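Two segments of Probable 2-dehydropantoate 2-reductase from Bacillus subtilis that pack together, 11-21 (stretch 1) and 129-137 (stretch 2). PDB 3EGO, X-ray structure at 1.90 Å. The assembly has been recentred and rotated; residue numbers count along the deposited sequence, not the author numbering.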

ATOM      1  N   GLY A  11     -26.172  10.679  -4.925  1.00 22.00           N
ATOM      2  CA  GLY A  11     -25.560   9.526  -4.250  1.00 21.59           C
ATOM      3  C   GLY A  11     -26.437   9.146  -3.060  1.00 20.43           C
ATOM      4  O   GLY A  11     -27.553   9.651  -2.921  1.00 21.75           O
ATOM      5  N   SER A  12     -25.943   8.216  -2.235  1.00 18.48           N
ATOM      6  CA  SER A  12     -26.627   7.731  -1.031  1.00 22.03           C
ATOM      7  C   SER A  12     -27.168   8.838  -0.151  1.00 21.55           C
ATOM      8  O   SER A  12     -28.335   8.845   0.225  1.00 19.46           O
ATOM      9  CB  SER A  12     -25.600   6.980  -0.187  1.00 21.50           C
ATOM     10  OG  SER A  12     -25.245   5.831  -0.937  1.00 31.79           O
ATOM     11  N   VAL A  13     -26.288   9.749   0.219  1.00 18.09           N
ATOM     12  CA  VAL A  13     -26.720  10.850   1.137  1.00 21.28           C
ATOM     13  C   VAL A  13     -27.724  11.767   0.483  1.00 20.62           C
ATOM     14  O   VAL A  13     -28.676  12.169   1.113  1.00 18.60           O
ATOM     15  CB  VAL A  13     -25.507  11.682   1.639  1.00 24.65           C
ATOM     16  CG1 VAL A  13     -25.974  12.853   2.557  1.00 19.24           C
ATOM     17  CG2 VAL A  13     -24.555  10.773   2.413  1.00 23.04           C
ATOM     18  N   GLY A  14     -27.495  12.150  -0.777  1.00 20.84           N
ATOM     19  CA  GLY A  14     -28.471  12.976  -1.481  1.00 20.97           C
ATOM     20  C   GLY A  14     -29.865  12.389  -1.522  1.00 20.32           C
ATOM     21  O   GLY A  14     -30.847  13.069  -1.236  1.00 21.49           O
ATOM     22  N   LEU A  15     -29.969  11.122  -1.887  1.00 19.06           N
ATOM     23  CA  LEU A  15     -31.286  10.499  -1.975  1.00 20.25           C
ATOM     24  C   LEU A  15     -31.942  10.414  -0.610  1.00 21.24           C
ATOM     25  O   LEU A  15     -33.148  10.538  -0.487  1.00 20.11           O
ATOM     26  CB  LEU A  15     -31.159   9.095  -2.583  1.00 20.86           C
ATOM     27  CG  LEU A  15     -30.630   9.101  -4.047  1.00 21.18           C
ATOM     28  CD1 LEU A  15     -30.402   7.632  -4.504  1.00 24.90           C
ATOM     29  CD2 LEU A  15     -31.569   9.840  -4.972  1.00 23.05           C
ATOM     30  N   LEU A  16     -31.143  10.098   0.413  1.00 19.62           N
ATOM     31  CA  LEU A  16     -31.649   9.997   1.797  1.00 18.08           C
ATOM     32  C   LEU A  16     -32.210  11.353   2.241  1.00 18.90           C
ATOM     33  O   LEU A  16     -33.342  11.438   2.753  1.00 20.50           O
ATOM     34  CB  LEU A  16     -30.480   9.610   2.731  1.00 18.11           C
ATOM     35  CG  LEU A  16     -30.866   9.423   4.214  1.00 20.62           C
ATOM     36  CD1 LEU A  16     -31.488   8.113   4.427  1.00 21.04           C
ATOM     37  CD2 LEU A  16     -29.604   9.559   5.030  1.00 21.08           C
ATOM     38  N   CYS A  17     -31.445  12.434   2.007  1.00 19.43           N
ATOM     39  CA  CYS A  17     -31.924  13.756   2.397  1.00 19.40           C
ATOM     40  C   CYS A  17     -33.163  14.140   1.583  1.00 22.98           C
ATOM     41  O   CYS A  17     -34.093  14.743   2.089  1.00 23.65           O
ATOM     42  CB  CYS A  17     -30.835  14.817   2.134  1.00 21.08           C
ATOM     43  SG  CYS A  17     -29.415  14.692   3.252  1.00 23.48           S
ATOM     44  N   ALA A  18     -33.158  13.808   0.293  1.00 22.28           N
ATOM     45  CA  ALA A  18     -34.295  14.187  -0.561  1.00 20.88           C
ATOM     46  C   ALA A  18     -35.557  13.492  -0.062  1.00 23.03           C
ATOM     47  O   ALA A  18     -36.582  14.125   0.044  1.00 24.85           O
ATOM     48  CB  ALA A  18     -33.996  13.794  -2.017  1.00 19.75           C
ATOM     49  N   TYR A  19     -35.483  12.200   0.271  1.00 20.16           N
ATOM     50  CA  TYR A  19     -36.660  11.527   0.764  1.00 22.87           C
ATOM     51  C   TYR A  19     -37.242  12.221   2.024  1.00 24.87           C
ATOM     52  O   TYR A  19     -38.440  12.587   2.131  1.00 22.62           O
ATOM     53  CB  TYR A  19     -36.391  10.031   1.058  1.00 23.69           C
ATOM     54  CG  TYR A  19     -37.658   9.462   1.685  1.00 27.19           C
ATOM     55  CD1 TYR A  19     -38.756   9.129   0.885  1.00 28.16           C
ATOM     56  CD2 TYR A  19     -37.798   9.369   3.071  1.00 23.78           C
ATOM     57  CE1 TYR A  19     -39.930   8.676   1.456  1.00 25.09           C
ATOM     58  CE2 TYR A  19     -38.940   8.935   3.638  1.00 23.67           C
ATOM     59  CZ  TYR A  19     -40.020   8.608   2.820  1.00 29.66           C
ATOM     60  OH  TYR A  19     -41.181   8.171   3.406  1.00 34.60           O
ATOM     61  N   TYR A  20     -36.383  12.443   2.998  1.00 21.89           N
ATOM     62  CA  TYR A  20     -36.901  12.876   4.251  1.00 24.66           C
ATOM     63  C   TYR A  20     -37.300  14.332   4.230  1.00 23.57           C
ATOM     64  O   TYR A  20     -38.283  14.698   4.890  1.00 28.03           O
ATOM     65  CB  TYR A  20     -35.901  12.554   5.377  1.00 22.44           C
ATOM     66  CG  TYR A  20     -35.920  11.123   5.836  1.00 24.15           C
ATOM     67  CD1 TYR A  20     -34.861  10.266   5.556  1.00 23.46           C
ATOM     68  CD2 TYR A  20     -36.984  10.639   6.598  1.00 18.70           C
ATOM     69  CE1 TYR A  20     -34.854   8.958   6.008  1.00 25.04           C
ATOM     70  CE2 TYR A  20     -36.990   9.343   7.055  1.00 22.29           C
ATOM     71  CZ  TYR A  20     -35.908   8.499   6.751  1.00 21.09           C
ATOM     72  OH  TYR A  20     -35.894   7.185   7.214  1.00 21.99           O
ATOM     73  N   LEU A  21     -36.570  15.177   3.490  1.00 21.16           N
ATOM     74  CA  LEU A  21     -36.926  16.614   3.440  1.00 22.09           C
ATOM     75  C   LEU A  21     -38.184  16.835   2.570  1.00 23.78           C
ATOM     76  O   LEU A  21     -38.978  17.733   2.832  1.00 25.19           O
ATOM     77  CB  LEU A  21     -35.764  17.471   2.920  1.00 21.48           C
ATOM     78  CG  LEU A  21     -34.548  17.482   3.890  1.00 20.16           C
ATOM     79  CD1 LEU A  21     -33.275  18.109   3.245  1.00 21.35           C
ATOM     80  CD2 LEU A  21     -34.961  18.197   5.205  1.00 19.68           C
ATOM     81  N   LYS A 129     -29.198   2.049  -3.761  1.00 22.85           N
ATOM     82  CA  LYS A 129     -29.474   0.768  -4.406  1.00 26.53           C
ATOM     83  C   LYS A 129     -29.573   0.897  -5.923  1.00 24.94           C
ATOM     84  O   LYS A 129     -29.241  -0.031  -6.634  1.00 29.04           O
ATOM     85  CB  LYS A 129     -30.777   0.169  -3.857  1.00 24.21           C
ATOM     86  CG  LYS A 129     -30.681  -0.166  -2.375  1.00 31.15           C
ATOM     87  CD  LYS A 129     -31.967  -0.897  -1.848  1.00 35.43           C
ATOM     88  CE  LYS A 129     -31.829  -2.430  -1.938  1.00 44.38           C
ATOM     89  NZ  LYS A 129     -30.503  -2.891  -1.401  1.00 49.88           N
ATOM     90  N   SER A 130     -30.051   2.040  -6.397  1.00 24.62           N
ATOM     91  CA  SER A 130     -30.224   2.318  -7.819  1.00 27.74           C
ATOM     92  C   SER A 130     -30.266   3.815  -8.005  1.00 28.45           C
ATOM     93  O   SER A 130     -30.102   4.569  -7.048  1.00 27.95           O
ATOM     94  CB  SER A 130     -31.540   1.724  -8.322  1.00 30.68           C
ATOM     95  OG  SER A 130     -32.630   2.343  -7.672  1.00 33.57           O
ATOM     96  N   ASP A 131     -30.517   4.275  -9.232  1.00 26.89           N
ATOM     97  CA  ASP A 131     -30.691   5.721  -9.478  1.00 29.37           C
ATOM     98  C   ASP A 131     -31.809   6.382  -8.649  1.00 26.41           C
ATOM     99  O   ASP A 131     -31.780   7.574  -8.415  1.00 28.71           O
ATOM    100  CB  ASP A 131     -30.949   6.013 -10.978  1.00 31.35           C
ATOM    101  CG  ASP A 131     -29.633   6.291 -11.788  1.00 40.09           C
ATOM    102  OD1 ASP A 131     -28.553   6.538 -11.209  1.00 37.20           O
ATOM    103  OD2 ASP A 131     -29.689   6.267 -13.028  1.00 47.40           O
ATOM    104  N   THR A 132     -32.836   5.639  -8.274  1.00 26.40           N
ATOM    105  CA  THR A 132     -33.930   6.231  -7.520  1.00 26.77           C
ATOM    106  C   THR A 132     -34.112   5.671  -6.091  1.00 26.61           C
ATOM    107  O   THR A 132     -35.001   6.093  -5.350  1.00 31.07           O
ATOM    108  CB  THR A 132     -35.294   6.061  -8.281  1.00 29.75           C
ATOM    109  OG1 THR A 132     -35.561   4.663  -8.414  1.00 31.48           O
ATOM    110  CG2 THR A 132     -35.236   6.683  -9.674  1.00 31.30           C
ATOM    111  N   ALA A 133     -33.287   4.733  -5.666  1.00 26.41           N
ATOM    112  CA  ALA A 133     -33.605   4.041  -4.430  1.00 21.25           C
ATOM    113  C   ALA A 133     -32.430   4.035  -3.444  1.00 24.21           C
ATOM    114  O   ALA A 133     -31.252   3.916  -3.869  1.00 22.22           O
ATOM    115  CB  ALA A 133     -34.050   2.597  -4.732  1.00 24.37           C
ATOM    116  N   VAL A 134     -32.757   4.152  -2.146  1.00 22.35           N
ATOM    117  CA  VAL A 134     -31.753   4.243  -1.094  1.00 22.52           C
ATOM    118  C   VAL A 134     -32.206   3.435   0.119  1.00 21.68           C
ATOM    119  O   VAL A 134     -33.379   3.464   0.543  1.00 22.86           O
ATOM    120  CB  VAL A 134     -31.401   5.743  -0.717  1.00 24.00           C
ATOM    121  CG1 VAL A 134     -32.599   6.442  -0.050  1.00 22.63           C
ATOM    122  CG2 VAL A 134     -30.170   5.823   0.256  1.00 21.48           C
ATOM    123  N   ASP A 135     -31.269   2.739   0.733  1.00 19.20           N
ATOM    124  CA  ASP A 135     -31.621   1.947   1.894  1.00 20.68           C
ATOM    125  C   ASP A 135     -31.105   2.710   3.092  1.00 21.41           C
ATOM    126  O   ASP A 135     -29.915   3.018   3.138  1.00 19.92           O
ATOM    127  CB  ASP A 135     -30.900   0.624   1.757  1.00 21.48           C
ATOM    128  CG  ASP A 135     -31.244  -0.377   2.852  1.00 30.55           C
ATOM    129  OD1 ASP A 135     -32.055  -0.100   3.751  1.00 30.32           O
ATOM    130  OD2 ASP A 135     -30.680  -1.484   2.790  1.00 32.59           O
ATOM    131  N   HIS A 136     -31.981   3.041   4.040  1.00 20.73           N
ATOM    132  CA  HIS A 136     -31.564   3.744   5.255  1.00 19.45           C
ATOM    133  C   HIS A 136     -31.103   2.656   6.240  1.00 23.19           C
ATOM    134  O   HIS A 136     -31.931   2.115   7.042  1.00 24.83           O
ATOM    135  CB  HIS A 136     -32.750   4.513   5.856  1.00 22.81           C
ATOM    136  CG  HIS A 136     -32.372   5.535   6.889  1.00 18.53           C
ATOM    137  ND1 HIS A 136     -33.305   6.333   7.518  1.00 22.77           N
ATOM    138  CD2 HIS A 136     -31.161   5.900   7.397  1.00 20.65           C
ATOM    139  CE1 HIS A 136     -32.696   7.143   8.365  1.00 22.35           C
ATOM    140  NE2 HIS A 136     -31.393   6.906   8.309  1.00 24.25           N
ATOM    141  N   THR A 137     -29.820   2.308   6.145  1.00 23.18           N
ATOM    142  CA  THR A 137     -29.249   1.184   6.908  1.00 23.99           C
ATOM    143  C   THR A 137     -28.856   1.519   8.348  1.00 26.76           C
ATOM    144  O   THR A 137     -28.685   0.618   9.175  1.00 27.15           O
ATOM    145  CB  THR A 137     -27.967   0.623   6.201  1.00 25.63           C
ATOM    146  OG1 THR A 137     -27.073   1.700   5.913  1.00 23.96           O
ATOM    147  CG2 THR A 137     -28.317  -0.031   4.921  1.00 25.89           C
TER

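A helix (residues 12-21, with Gly11 at the N-cap position) lies across a strand (133-137) at nearly a right angle: the axes cross at -85° and approach to 8.0 Å, burying 370 Å² in all. The backbones come nearest at the start of the helix, where Ser12 CA is 6.2 Å from Val134 CA. Gly11 itself touches nothing in stretch 2, but its carbonyl O accepts the first bond of the helix, from Leu15 N (3.0 Å). At Ser12 the contact is made by the main chain: its O lies 3.5 Å from Val134 CG2 while also accepting a hydrogen bond from Leu16 N (3.1 Å), so the valine methyl packs against a carbonyl already engaged in the helix. Val13 points away, and Gly14 makes no contact.

Leu15, one turn on from Ser12, points toward stretch 2. Its CB meets Val134 CB at 3.8 Å, an apolar contact between buried side chains, and its CD1 lies 4.0 Å from Ser130 O, ahead of the strand, and 3.9 Å from Ala133 O, at the strand's first residue. That same Ala133 O accepts a hydrogen bond from Lys129 N (2.8 Å), a main-chain bond that brings Lys129 back to Ala133. The CA-to-CB bond of Leu16 points sideways to stretch 2, but the end of the side chain comes nearer: CD1 sits over one face of the His136 imidazole, 3.8 Å from the ring centroid and 16° off the normal, a CH-pi contact. Cys17 and Ala18 lie out of reach.

One turn beyond Leu16, Tyr20 supplies the polar contact. Its OH and His136 ND1 are hydrogen-bonded at 2.7 Å, near the plane of both rings, and either atom could be the donor. The two rings are oblique, with planes at 69° and centroids 5.3 Å apart. His136 is thus held by a methyl over its face and a hydroxyl at its edge.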